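Local coordinates for isochorismatase family protein (Enterococcus faecalis, PDB 2A67) that is of unknown specific function but belongs to the isochorismatase family, and probably acts as a hydrolase, at residues N4-L9 with H44-F49; K32-I37 with E68-Q73; N85-T90 with R120-L125; A100-E105 with G126-M131; V109-C114 with K134-L139. All coordinates share one frame; numbering follows the deposited sequence. Where two conformers were deposited one is given.

Interaction 1: residues N4-L9 with H44-F49; sequences NRALLL and HAPIIF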
# COMPACT_ATOMS: atom_id res chain seq x y z
N ASN D 4 -5.54 -15.36 18.96
CA ASN D 4 -4.67 -14.20 18.63
C ASN D 4 -5.07 -13.61 17.29
O ASN D 4 -4.23 -13.30 16.45
CB ASN D 4 -3.19 -14.64 18.66
CG ASN D 4 -2.79 -15.34 19.98
OD1 ASN D 4 -2.51 -16.53 20.00
ND2 ASN D 4 -2.77 -14.60 21.06
N ARG D 5 -6.36 -13.49 17.09
CA ARG D 5 -6.91 -13.14 15.77
C ARG D 5 -8.03 -12.14 15.96
O ARG D 5 -8.88 -12.34 16.84
CB ARG D 5 -7.46 -14.42 15.06
CG ARG D 5 -7.96 -14.14 13.60
CD ARG D 5 -8.25 -15.52 12.95
NE ARG D 5 -9.23 -15.44 11.86
CZ ARG D 5 -9.48 -16.40 10.98
NH1 ARG D 5 -8.78 -17.55 11.02
NH2 ARG D 5 -10.40 -16.20 10.04
N ALA D 6 -8.02 -11.03 15.16
CA ALA D 6 -9.04 -10.02 15.19
C ALA D 6 -9.62 -9.81 13.81
O ALA D 6 -8.94 -10.02 12.79
CB ALA D 6 -8.46 -8.65 15.68
N LEU D 7 -10.87 -9.40 13.80
CA LEU D 7 -11.55 -8.94 12.62
C LEU D 7 -11.43 -7.39 12.59
O LEU D 7 -11.87 -6.70 13.53
CB LEU D 7 -13.01 -9.32 12.71
CG LEU D 7 -13.93 -9.13 11.50
CD1 LEU D 7 -13.45 -9.96 10.28
CD2 LEU D 7 -15.35 -9.53 11.89
N LEU D 8 -10.84 -6.86 11.52
CA LEU D 8 -10.58 -5.45 11.40
C LEU D 8 -11.46 -4.88 10.28
O LEU D 8 -11.25 -5.20 9.10
CB LEU D 8 -9.08 -5.21 11.15
CG LEU D 8 -8.63 -3.72 11.08
CD1 LEU D 8 -8.84 -3.08 12.47
CD2 LEU D 8 -7.16 -3.68 10.65
N LEU D 9 -12.44 -4.04 10.66
CA LEU D 9 -13.52 -3.63 9.75
C LEU D 9 -13.40 -2.13 9.48
O LEU D 9 -13.68 -1.34 10.37
CB LEU D 9 -14.90 -3.98 10.34
CG LEU D 9 -15.14 -5.49 10.66
CD1 LEU D 9 -16.48 -5.66 11.27
CD2 LEU D 9 -14.99 -6.33 9.41
N HIS D 44 -15.51 -15.56 20.88
CA HIS D 44 -15.09 -14.46 21.78
C HIS D 44 -13.76 -13.85 21.29
O HIS D 44 -12.83 -13.64 22.08
CB HIS D 44 -15.00 -14.89 23.25
CG HIS D 44 -16.22 -15.61 23.75
ND1 HIS D 44 -16.30 -16.98 23.80
CD2 HIS D 44 -17.41 -15.14 24.19
CE1 HIS D 44 -17.49 -17.33 24.27
NE2 HIS D 44 -18.19 -16.23 24.50
N ALA D 45 -13.69 -13.61 19.97
CA ALA D 45 -12.49 -13.10 19.34
C ALA D 45 -12.75 -11.59 19.07
O ALA D 45 -13.88 -11.20 18.79
CB ALA D 45 -12.18 -13.83 18.04
N PRO D 46 -11.70 -10.77 19.20
CA PRO D 46 -11.87 -9.30 19.10
C PRO D 46 -12.35 -8.81 17.72
O PRO D 46 -11.87 -9.27 16.69
CB PRO D 46 -10.48 -8.75 19.41
CG PRO D 46 -9.62 -9.87 19.85
CD PRO D 46 -10.28 -11.18 19.45
N ILE D 47 -13.28 -7.85 17.71
CA ILE D 47 -13.80 -7.26 16.50
C ILE D 47 -13.51 -5.74 16.67
O ILE D 47 -13.83 -5.15 17.71
CB ILE D 47 -15.32 -7.43 16.30
CG1 ILE D 47 -15.71 -8.95 16.29
CG2 ILE D 47 -15.78 -6.54 15.05
CD1 ILE D 47 -17.18 -9.22 16.49
N ILE D 48 -12.83 -5.17 15.69
CA ILE D 48 -12.32 -3.77 15.76
C ILE D 48 -12.86 -3.01 14.57
O ILE D 48 -12.55 -3.34 13.41
CB ILE D 48 -10.81 -3.72 15.74
CG1 ILE D 48 -10.21 -4.61 16.83
CG2 ILE D 48 -10.28 -2.23 15.89
CD1 ILE D 48 -8.74 -5.04 16.60
N PHE D 49 -13.68 -1.98 14.84
CA PHE D 49 -14.18 -1.12 13.79
C PHE D 49 -13.28 0.11 13.69
O PHE D 49 -12.96 0.74 14.70
CB PHE D 49 -15.59 -0.63 14.12
CG PHE D 49 -16.64 -1.69 14.02
CD1 PHE D 49 -17.02 -2.41 15.15
CD2 PHE D 49 -17.25 -1.96 12.81
CE1 PHE D 49 -17.99 -3.36 15.08
CE2 PHE D 49 -18.24 -2.94 12.74
CZ PHE D 49 -18.60 -3.62 13.87
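Leu7 and Ile47 face each other as one of three parallel bridge pairs between strands 5-9 and 47-49, whose axes run 23° apart. They are the two strands of a beta-alpha-beta unit in the central parallel sheet, with helix 26-42 in the crossover. Ile48 bonds to strand 5-9 through both its N and its O: N donates to Leu7 O at 2.8 Å, and O accepts from Leu9 N at 2.8 Å. Leu7 N adds a bond to Pro46 O at 3.1 Å. On the face of Leu8 and Ile48, the two side chains touch through Leu8 CD1 and Ile48 CG2 at 3.8 Å. Ile48 CD1 also reaches back to Ala6 CB, 3.7 Å away. This face packs against helix 92-98. On the face of Leu7, Leu9, Ile47 and Phe49, Leu9 CG lies anti to the carbonyl carbon (chi1 -59°). The Leu9 and Phe49 side chains lie side by side and point the same way. Leu9 CD1 meets Ile47 CG2 at 3.9 Å and approaches the Phe49 ring obliquely, with CE2 at 3.6 Å.

Interaction 2: residues K32-I37 with E68-Q73; sequences KVNQRI and EKLDTQ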
# COMPACT_ATOMS: atom_id res chain seq x y z
N LYS D 32 -22.11 -10.33 4.30
CA LYS D 32 -20.94 -11.22 4.46
C LYS D 32 -20.13 -10.80 5.72
O LYS D 32 -19.71 -11.62 6.51
CB LYS D 32 -20.12 -11.21 3.15
CG LYS D 32 -19.02 -12.22 3.08
CD LYS D 32 -19.42 -13.50 2.30
CE LYS D 32 -18.86 -13.48 0.82
NZ LYS D 32 -17.59 -14.33 0.56
N VAL D 33 -19.97 -9.50 5.93
CA VAL D 33 -19.29 -9.00 7.14
C VAL D 33 -20.05 -9.36 8.43
O VAL D 33 -19.43 -9.81 9.40
CB VAL D 33 -19.05 -7.46 7.06
CG1 VAL D 33 -18.73 -6.87 8.46
CG2 VAL D 33 -17.93 -7.18 6.04
N ASN D 34 -21.37 -9.14 8.45
CA ASN D 34 -22.15 -9.62 9.59
C ASN D 34 -21.97 -11.15 9.89
O ASN D 34 -21.96 -11.55 11.06
CB ASN D 34 -23.61 -9.32 9.38
CG ASN D 34 -23.99 -7.90 9.81
OD1 ASN D 34 -25.06 -7.44 9.48
ND2 ASN D 34 -23.13 -7.24 10.59
N GLN D 35 -21.84 -11.98 8.86
CA GLN D 35 -21.57 -13.43 9.05
C GLN D 35 -20.23 -13.67 9.75
O GLN D 35 -20.13 -14.51 10.66
CB GLN D 35 -21.59 -14.20 7.72
CG GLN D 35 -22.95 -14.36 7.08
CD GLN D 35 -22.97 -15.41 5.98
OE1 GLN D 35 -23.88 -16.29 5.95
NE2 GLN D 35 -21.94 -15.39 5.10
N ARG D 36 -19.22 -12.89 9.37
CA ARG D 36 -17.91 -12.99 10.03
C ARG D 36 -17.98 -12.51 11.45
O ARG D 36 -17.41 -13.12 12.33
CB ARG D 36 -16.83 -12.22 9.25
CG ARG D 36 -16.72 -12.60 7.79
CD ARG D 36 -16.46 -14.14 7.71
NE ARG D 36 -15.20 -14.48 8.39
CZ ARG D 36 -14.92 -15.68 8.90
NH1 ARG D 36 -15.84 -16.64 8.86
NH2 ARG D 36 -13.75 -15.90 9.45
N ILE D 37 -18.63 -11.35 11.66
CA ILE D 37 -18.87 -10.84 13.01
C ILE D 37 -19.42 -11.95 13.88
O ILE D 37 -18.95 -12.16 14.99
CB ILE D 37 -19.85 -9.62 12.96
CG1 ILE D 37 -19.07 -8.38 12.47
CG2 ILE D 37 -20.48 -9.36 14.33
CD1 ILE D 37 -19.97 -7.12 12.25
N GLU D 68 -26.11 1.20 9.86
CA GLU D 68 -27.01 0.58 10.83
C GLU D 68 -27.10 -0.93 10.73
O GLU D 68 -27.33 -1.59 11.73
CB GLU D 68 -28.43 1.12 10.64
CG GLU D 68 -28.54 2.58 10.93
CD GLU D 68 -29.11 2.84 12.29
OE1 GLU D 68 -28.60 2.29 13.30
OE2 GLU D 68 -30.10 3.61 12.33
N LYS D 69 -26.97 -1.47 9.53
CA LYS D 69 -27.11 -2.93 9.31
C LYS D 69 -26.02 -3.78 9.98
O LYS D 69 -26.21 -5.01 10.17
CB LYS D 69 -27.17 -3.25 7.82
CG LYS D 69 -27.88 -4.58 7.44
CD LYS D 69 -27.15 -5.12 6.21
CE LYS D 69 -28.03 -5.89 5.20
NZ LYS D 69 -27.31 -5.97 3.87
N LEU D 70 -24.88 -3.16 10.30
CA LEU D 70 -23.76 -3.88 10.96
C LEU D 70 -24.06 -4.22 12.42
O LEU D 70 -24.53 -3.37 13.17
CB LEU D 70 -22.45 -3.08 10.88
CG LEU D 70 -21.73 -3.00 9.52
CD1 LEU D 70 -20.65 -1.98 9.60
CD2 LEU D 70 -21.15 -4.37 9.07
N ASP D 71 -23.77 -5.47 12.80
CA ASP D 71 -23.95 -5.96 14.17
C ASP D 71 -22.81 -5.47 15.05
O ASP D 71 -21.74 -6.05 15.07
CB ASP D 71 -24.03 -7.50 14.19
CG ASP D 71 -24.20 -8.08 15.59
OD1 ASP D 71 -24.94 -7.50 16.41
OD2 ASP D 71 -23.61 -9.14 15.87
N THR D 72 -23.04 -4.40 15.78
CA THR D 72 -22.01 -3.91 16.73
C THR D 72 -22.44 -4.20 18.16
O THR D 72 -23.63 -4.37 18.39
CB THR D 72 -21.74 -2.39 16.56
OG1 THR D 72 -22.88 -1.67 17.05
CG2 THR D 72 -21.59 -2.05 15.10
N GLN D 73 -21.49 -4.26 19.11
CA GLN D 73 -21.82 -4.33 20.53
C GLN D 73 -20.85 -3.43 21.22
O GLN D 73 -19.82 -3.12 20.64
CB GLN D 73 -21.62 -5.73 21.07
CG GLN D 73 -22.13 -6.80 20.18
CD GLN D 73 -23.52 -7.21 20.47
OE1 GLN D 73 -24.45 -6.39 20.45
NE2 GLN D 73 -23.70 -8.52 20.73
O HOH W 1 -23.87 -10.61 13.10
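Ile37 reaches from its helix toward Asp71, and its two branches meet that residue's backbone and side chain. Its CB carries CG2 anti to the backbone N, and this methyl lies 3.6 Å from Asp71 O. The other branch passes through CG1, placed anti to the carbonyl carbon (chi1 -77°), and ends in CD1, 3.5 Å from Asp71 O. CD1 also comes within 4.4 Å of Leu70 CD2. One turn earlier, Val33 CG1 presses on the same Leu70 CD2 at 3.5 Å, the two side chains crossing at a slant. Here helix 26-42, the crossover helix between strands 5-10 and 47-52, is met by the loop that leads to edge strand 77-81. Ile37 and Leu70 both also touch Phe49 of strand 47-52. The Asn34 amide lies against the backbone of Lys69 to Asp71. Asp71 was modelled in two conformers. In one of them, OD2 lies 3.5 Å from Ile37 CG2, accepts at 3.1 Å from a water that also donates to Asn34 O at 2.9 Å, and forms a salt bridge with Arg41.

Interaction 3: residues N85-T90 with R120-L125; sequences NAFYQT and RMAHGL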
# COMPACT_ATOMS: atom_id res chain seq x y z
N ASN D 85 -4.55 5.09 6.01
CA ASN D 85 -3.82 4.12 6.87
C ASN D 85 -4.33 4.04 8.35
O ASN D 85 -4.19 4.99 9.12
CB ASN D 85 -2.35 4.52 6.82
CG ASN D 85 -1.42 3.56 7.51
OD1 ASN D 85 -1.84 2.74 8.36
ND2 ASN D 85 -0.15 3.62 7.14
N ALA D 86 -4.85 2.88 8.77
CA ALA D 86 -5.53 2.77 10.07
C ALA D 86 -4.57 2.72 11.26
O ALA D 86 -5.00 2.78 12.42
CB ALA D 86 -6.48 1.51 10.08
N PHE D 87 -3.26 2.64 10.97
CA PHE D 87 -2.20 2.67 11.95
C PHE D 87 -1.60 4.09 12.07
O PHE D 87 -0.99 4.37 13.08
CB PHE D 87 -1.02 1.76 11.55
CG PHE D 87 -1.38 0.27 11.46
CD1 PHE D 87 -1.84 -0.26 10.26
CD2 PHE D 87 -1.32 -0.55 12.60
CE1 PHE D 87 -2.24 -1.66 10.18
CE2 PHE D 87 -1.69 -1.94 12.54
CZ PHE D 87 -2.13 -2.47 11.33
N TYR D 88 -1.78 4.93 11.03
CA TYR D 88 -1.09 6.21 10.93
C TYR D 88 -1.68 7.15 11.97
O TYR D 88 -2.85 7.55 11.85
CB TYR D 88 -1.21 6.82 9.53
CG TYR D 88 -0.43 8.11 9.35
CD1 TYR D 88 0.96 8.09 9.20
CD2 TYR D 88 -1.06 9.37 9.33
CE1 TYR D 88 1.70 9.22 9.04
CE2 TYR D 88 -0.31 10.55 9.16
CZ TYR D 88 1.07 10.44 9.02
OH TYR D 88 1.87 11.55 8.83
N GLN D 89 -0.88 7.40 13.02
CA GLN D 89 -1.21 8.30 14.16
C GLN D 89 -2.42 7.83 14.98
O GLN D 89 -3.12 8.66 15.59
CB GLN D 89 -1.44 9.77 13.68
CG GLN D 89 -0.14 10.53 13.41
CD GLN D 89 -0.29 11.90 12.67
OE1 GLN D 89 0.72 12.56 12.43
NE2 GLN D 89 -1.51 12.29 12.27
N THR D 90 -2.70 6.52 14.97
CA THR D 90 -3.80 5.95 15.76
C THR D 90 -3.30 5.06 16.91
O THR D 90 -2.08 4.85 17.08
CB THR D 90 -4.70 5.05 14.89
OG1 THR D 90 -3.96 3.85 14.57
CG2 THR D 90 -5.09 5.75 13.64
N ARG D 120 -1.22 -3.38 3.30
CA ARG D 120 0.24 -3.21 3.05
C ARG D 120 0.96 -2.81 4.31
O ARG D 120 2.02 -3.37 4.60
CB ARG D 120 0.51 -2.20 1.92
CG ARG D 120 -0.21 -2.62 0.63
CD ARG D 120 0.46 -2.09 -0.60
NE ARG D 120 -0.53 -2.00 -1.70
CZ ARG D 120 -0.26 -2.22 -2.99
NH1 ARG D 120 0.97 -2.57 -3.40
NH2 ARG D 120 -1.24 -2.09 -3.89
N MSE D 121 0.36 -1.91 5.08
CA MSE D 121 0.94 -1.55 6.39
C MSE D 121 0.98 -2.72 7.41
O MSE D 121 1.98 -2.94 8.06
CB MSE D 121 0.19 -0.33 6.96
CG MSE D 121 0.83 0.25 8.19
SE MSE D 121 2.54 1.26 7.84
CE MSE D 121 2.37 1.57 6.31
N ALA D 122 -0.16 -3.38 7.61
CA ALA D 122 -0.27 -4.43 8.57
C ALA D 122 0.73 -5.52 8.17
O ALA D 122 1.42 -6.00 9.03
CB ALA D 122 -1.68 -4.98 8.54
N HIS D 123 0.81 -5.88 6.89
CA HIS D 123 1.77 -6.94 6.47
C HIS D 123 3.20 -6.45 6.82
O HIS D 123 4.09 -7.17 7.35
CB HIS D 123 1.67 -7.16 4.96
CG HIS D 123 2.80 -8.01 4.44
ND1 HIS D 123 4.05 -7.50 4.11
CD2 HIS D 123 2.89 -9.36 4.33
CE1 HIS D 123 4.84 -8.51 3.75
NE2 HIS D 123 4.17 -9.64 3.89
N GLY D 124 3.44 -5.17 6.53
CA GLY D 124 4.77 -4.64 6.67
C GLY D 124 5.23 -4.53 8.11
O GLY D 124 6.44 -4.56 8.37
N LEU D 125 4.29 -4.36 9.04
CA LEU D 125 4.55 -4.34 10.48
C LEU D 125 4.70 -5.76 11.07
O LEU D 125 5.15 -5.90 12.20
CB LEU D 125 3.42 -3.61 11.22
CG LEU D 125 3.37 -2.11 10.84
CD1 LEU D 125 2.07 -1.51 11.39
CD2 LEU D 125 4.63 -1.41 11.36
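Phe87 CG stands anti to its carbonyl carbon (chi1 -63°), which sends the ring toward the helix, where Met121 CG, anti to the backbone N (chi1 -171°), comes to meet it. The ring belongs to a loop of two beta turns, type I from Asn85 to Tyr88 and type II from Phe87 to Thr90, which packs against the C-terminal part of helix 111-125. Asn85 forms an Asx turn here: its OD1 accepts from Phe87 N at 3.0 Å, which ties the Asn85 amide to the loop backbone. The Asn85 side chain crosses that of Met121, a selenomethionine, at about a right angle, with Asn85 ND2 3.6 Å from Met121 SE. Phe87 and Met121 slide past each other in opposite directions, and Phe87 CD1 lies 3.4 Å from Met121 CG. Ala122 CB sits 3.7 Å from Phe87 CE1. Asn85 and Met121 also pack on the second subunit, against its Gly124 and Arg120. Leu125 meets Phe87 tip to tip in a CH-pi contact: its CD1 is 3.9 Å from the ring centroid and 16° off the ring normal.

Interaction 4: residues A100-E105 with G126-M131; sequences AVQTLE and GYTCLM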
# COMPACT_ATOMS: atom_id res chain seq x y z
N ALA D 100 -2.98 -9.00 22.26
CA ALA D 100 -2.15 -10.17 21.86
C ALA D 100 -2.51 -10.70 20.46
O ALA D 100 -2.48 -11.92 20.21
CB ALA D 100 -2.24 -11.30 22.92
N VAL D 101 -2.85 -9.77 19.55
CA VAL D 101 -3.36 -10.13 18.22
C VAL D 101 -2.19 -10.15 17.28
O VAL D 101 -1.42 -9.19 17.20
CB VAL D 101 -4.47 -9.17 17.72
CG1 VAL D 101 -4.81 -9.39 16.21
CG2 VAL D 101 -5.75 -9.30 18.60
N GLN D 102 -2.03 -11.27 16.57
CA GLN D 102 -1.00 -11.38 15.57
C GLN D 102 -1.63 -11.51 14.17
O GLN D 102 -0.98 -11.28 13.17
CB GLN D 102 -0.07 -12.59 15.94
CG GLN D 102 0.78 -13.22 14.80
CD GLN D 102 1.76 -12.23 14.15
OE1 GLN D 102 2.16 -12.40 12.97
NE2 GLN D 102 2.16 -11.18 14.92
N THR D 103 -2.92 -11.82 14.10
CA THR D 103 -3.57 -12.18 12.83
C THR D 103 -4.73 -11.27 12.66
O THR D 103 -5.52 -11.11 13.60
CB THR D 103 -4.04 -13.71 12.82
OG1 THR D 103 -2.88 -14.51 12.92
CG2 THR D 103 -4.61 -14.08 11.52
N LEU D 104 -4.85 -10.67 11.47
CA LEU D 104 -5.90 -9.70 11.21
C LEU D 104 -6.66 -10.20 10.02
O LEU D 104 -6.07 -10.43 8.97
CB LEU D 104 -5.26 -8.33 10.78
CG LEU D 104 -4.44 -7.66 11.87
CD1 LEU D 104 -3.73 -6.39 11.32
CD2 LEU D 104 -5.40 -7.35 13.07
N GLU D 105 -7.97 -10.32 10.17
CA GLU D 105 -8.87 -10.55 9.03
C GLU D 105 -9.50 -9.20 8.66
O GLU D 105 -10.25 -8.63 9.43
CB GLU D 105 -10.01 -11.55 9.38
CG GLU D 105 -10.90 -11.85 8.17
CD GLU D 105 -11.98 -12.91 8.46
OE1 GLU D 105 -11.81 -13.73 9.41
OE2 GLU D 105 -12.96 -12.93 7.69
N GLY D 126 4.33 -6.78 10.31
CA GLY D 126 4.64 -8.16 10.76
C GLY D 126 3.35 -8.90 11.12
O GLY D 126 3.43 -10.03 11.67
N TYR D 127 2.17 -8.35 10.83
CA TYR D 127 0.92 -9.09 11.11
C TYR D 127 0.64 -10.05 10.01
O TYR D 127 1.01 -9.79 8.84
CB TYR D 127 -0.35 -8.21 11.31
CG TYR D 127 -0.23 -7.26 12.47
CD1 TYR D 127 -0.52 -7.69 13.78
CD2 TYR D 127 0.22 -5.94 12.27
CE1 TYR D 127 -0.35 -6.83 14.86
CE2 TYR D 127 0.34 -5.02 13.37
CZ TYR D 127 0.05 -5.50 14.64
OH TYR D 127 0.16 -4.68 15.76
N THR D 128 0.01 -11.17 10.39
CA THR D 128 -0.52 -12.15 9.44
C THR D 128 -1.89 -11.70 8.95
O THR D 128 -2.80 -11.52 9.76
CB THR D 128 -0.51 -13.61 10.10
OG1 THR D 128 0.84 -13.91 10.45
CG2 THR D 128 -1.10 -14.64 9.12
N CYS D 129 -2.05 -11.47 7.65
CA CYS D 129 -3.32 -10.90 7.18
C CYS D 129 -4.13 -11.93 6.43
O CYS D 129 -3.55 -12.79 5.72
CB CYS D 129 -3.06 -9.67 6.29
SG CYS D 129 -2.20 -8.41 7.27
N LEU D 130 -5.45 -11.85 6.63
CA LEU D 130 -6.47 -12.74 6.04
C LEU D 130 -7.60 -11.88 5.48
O LEU D 130 -7.79 -10.79 5.92
CB LEU D 130 -7.08 -13.64 7.12
CG LEU D 130 -6.06 -14.49 7.92
CD1 LEU D 130 -6.81 -15.14 9.06
CD2 LEU D 130 -5.30 -15.50 7.07
N MSE D 131 -8.34 -12.41 4.52
CA MSE D 131 -9.51 -11.73 4.02
C MSE D 131 -10.60 -12.71 3.56
O MSE D 131 -10.31 -13.68 2.87
CB MSE D 131 -9.12 -10.88 2.83
CG MSE D 131 -10.28 -10.08 2.29
SE MSE D 131 -9.64 -8.66 1.06
CE MSE D 131 -9.48 -7.16 2.31
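Strands 103-105 and 128-131 are neighbours in the central parallel sheet and the two strands of a beta-alpha-beta unit, joined through helix 111-125. Three backbone bonds hold them in register. Thr128 N donates to Gln102 O at 3.0 Å, Leu104 N to Thr128 O at 2.8 Å, and Leu130 N to Leu104 O at 2.8 Å. On the face carrying Thr103, Glu105, Thr128 and Leu130, the side chains of Thr103 and Thr128 lie side by side. The Thr103 methyl CG2 meets Leu130 CD1 at 3.5 Å, a close fit for two methyl carbons. On the other face Leu104 CG lies anti to the carbonyl carbon (chi1 -65°). Its CD1 lies 3.8 Å from Tyr127 CG and makes an off-centre CH-pi contact with the ring, 30° off the normal. Val101 O comes at the rim of the Tyr127 ring, 3.5 Å from CE1. Glu105 extends from the strand to salt bridges with Arg5 and Arg36 and a hydrogen bond with Thr132. Strand 5-10 flanks strand 103-109 on its other side. Ala122 of helix 111-125 covers Leu104 and Cys129, while Leu96 of helix 92-98 packs on Leu104 and Tyr127.

Interaction 5: residues V109-C114 with K134-L139; sequences VQTEFC and KTTSTL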
# COMPACT_ATOMS: atom_id res chain seq x y z
N VAL D 109 -13.96 -0.41 3.26
CA VAL D 109 -14.03 0.50 2.11
C VAL D 109 -13.09 1.67 2.43
O VAL D 109 -12.79 1.90 3.61
CB VAL D 109 -15.51 1.05 1.92
CG1 VAL D 109 -16.53 -0.14 1.76
CG2 VAL D 109 -15.91 1.89 3.13
N GLN D 110 -12.57 2.35 1.41
CA GLN D 110 -12.68 1.92 0.02
C GLN D 110 -11.51 1.01 -0.31
O GLN D 110 -10.41 1.24 0.16
CB GLN D 110 -12.66 3.13 -0.95
CG GLN D 110 -14.00 3.88 -0.98
CD GLN D 110 -13.89 5.17 -1.75
OE1 GLN D 110 -13.80 5.19 -2.98
NE2 GLN D 110 -13.85 6.25 -1.02
N THR D 111 -11.74 0.04 -1.20
CA THR D 111 -10.73 -0.95 -1.67
C THR D 111 -9.34 -0.39 -1.89
O THR D 111 -8.35 -0.88 -1.33
CB THR D 111 -11.19 -1.53 -3.03
OG1 THR D 111 -12.50 -2.09 -2.87
CG2 THR D 111 -10.19 -2.58 -3.63
N GLU D 112 -9.26 0.60 -2.78
CA GLU D 112 -7.96 1.06 -3.24
C GLU D 112 -7.31 2.11 -2.32
O GLU D 112 -6.14 2.41 -2.48
CB GLU D 112 -8.05 1.59 -4.67
CG GLU D 112 -8.68 3.02 -4.79
CD GLU D 112 -10.21 3.01 -4.94
OE1 GLU D 112 -10.90 2.25 -4.24
OE2 GLU D 112 -10.73 3.79 -5.77
N PHE D 113 -8.05 2.62 -1.36
CA PHE D 113 -7.52 3.65 -0.48
C PHE D 113 -7.22 3.06 0.89
O PHE D 113 -6.20 2.44 1.04
CB PHE D 113 -8.47 4.86 -0.42
CG PHE D 113 -8.64 5.56 -1.75
CD1 PHE D 113 -7.57 6.23 -2.34
CD2 PHE D 113 -9.86 5.54 -2.41
CE1 PHE D 113 -7.71 6.93 -3.62
CE2 PHE D 113 -10.02 6.23 -3.67
CZ PHE D 113 -8.93 6.91 -4.26
N CYS D 114 -8.13 3.21 1.84
CA CYS D 114 -7.90 2.86 3.24
C CYS D 114 -7.68 1.36 3.44
O CYS D 114 -6.93 0.97 4.35
CB CYS D 114 -9.09 3.23 4.11
SG CYS D 114 -9.80 4.92 3.82
N LYS D 134 -15.04 -11.01 -1.25
CA LYS D 134 -16.19 -10.11 -1.36
C LYS D 134 -16.55 -9.30 -0.13
O LYS D 134 -17.73 -9.17 0.25
CB LYS D 134 -17.41 -10.85 -1.92
CG LYS D 134 -17.08 -11.55 -3.24
CD LYS D 134 -18.26 -12.39 -3.75
CE LYS D 134 -18.28 -12.34 -5.28
NZ LYS D 134 -19.70 -12.49 -5.80
N THR D 135 -15.52 -8.78 0.56
CA THR D 135 -15.82 -8.00 1.75
C THR D 135 -15.17 -6.60 1.63
O THR D 135 -14.94 -5.92 2.61
CB THR D 135 -15.41 -8.73 3.08
OG1 THR D 135 -14.02 -9.05 3.00
CG2 THR D 135 -16.32 -10.00 3.37
N THR D 136 -14.84 -6.20 0.41
CA THR D 136 -14.44 -4.78 0.18
C THR D 136 -15.31 -4.17 -0.92
O THR D 136 -15.90 -4.89 -1.73
CB THR D 136 -12.93 -4.56 -0.18
OG1 THR D 136 -12.72 -4.81 -1.57
CG2 THR D 136 -12.02 -5.44 0.62
N SER D 137 -15.39 -2.84 -0.94
CA SER D 137 -16.14 -2.20 -2.01
C SER D 137 -15.53 -0.81 -2.20
O SER D 137 -14.74 -0.35 -1.36
CB SER D 137 -17.62 -2.13 -1.66
OG SER D 137 -18.35 -1.37 -2.61
N THR D 138 -15.90 -0.20 -3.32
CA THR D 138 -15.41 1.12 -3.74
C THR D 138 -16.39 1.68 -4.79
O THR D 138 -17.47 1.12 -5.00
CB THR D 138 -13.93 1.08 -4.23
OG1 THR D 138 -13.39 2.39 -4.22
CG2 THR D 138 -13.71 0.38 -5.60
N LEU D 139 -16.01 2.80 -5.42
CA LEU D 139 -16.85 3.60 -6.33
C LEU D 139 -16.22 3.60 -7.72
O LEU D 139 -14.99 3.48 -7.83
CB LEU D 139 -16.92 5.04 -5.81
CG LEU D 139 -17.30 5.26 -4.34
CD1 LEU D 139 -16.97 6.66 -3.88
CD2 LEU D 139 -18.77 4.97 -4.07
O HOH W 2 -13.01 4.91 -6.32
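Ser137 O receives the backbone N-H of Thr111 at 3.0 Å, with the donor 43° out of the carbonyl plane. Thr111 OG1 lies 3.2 Å from the same oxygen, a weak approach; that hydroxyl may instead give its proton to Thr136 OG1. Gln110 CA adds a CA-H...O contact to Ser137 O at 3.4 Å. Thr111 OG1 is also hydrogen-bonded to Thr136 OG1 at 3.0 Å, and either hydroxyl could be the donor. The two threonine side chains cross at about a right angle, and Thr136 OG1 has a further partner in Glu154 of helix 146-157. These bonds lie where strand 103-109 of the beta-alpha-beta unit gives way to helix 111-125. Gln110 is the N-cap residue and follows a cis peptide bond. Cysteine hydrolases of the isochorismatase superfamily, such as nicotinamidases, have a cis peptide shortly before the helix that carries their nucleophilic cysteine; Cys114 is placed consistently with this. Beyond the cap, Glu112 CG sits between the backbone N and the carbonyl carbon (chi1 77°), and the chain bends again at chi2. Thr138 OG1 points to Glu112 OE1 as donor; the modelled 2.5 Å is very short and its length doubtful. Thr138 OG1 also lies 3.1 Å from Gln110 OE1. A water can donate to Glu112 OE2 and Leu139 O, though perhaps not to both at once. Glu112 O accepts from Arg120 of the second subunit.

Overall arrangement
Interactions 1 and 4 lie side by side in one parallel sheet, their centres 9 Å apart. Leu8 N and Glu105 O, 2.8 Å apart, probably form a hydrogen bond between them. Interaction 2 lies on the helix linking the strands of interaction 1, and Arg36 NE reaches Glu105 OE2 of interaction 4 at 2.8 Å in a salt bridge. Interaction 3 lies across the chain's centre from interaction 2, centres about 23 Å apart. It meets interaction 4 through Ala122 and Phe87. Interaction 5 uses the first turn of the helix whose far end carries interaction 3. Both touch the second subunit. The probable active site, judged from the family, lies by interaction 5, which carries Cys114.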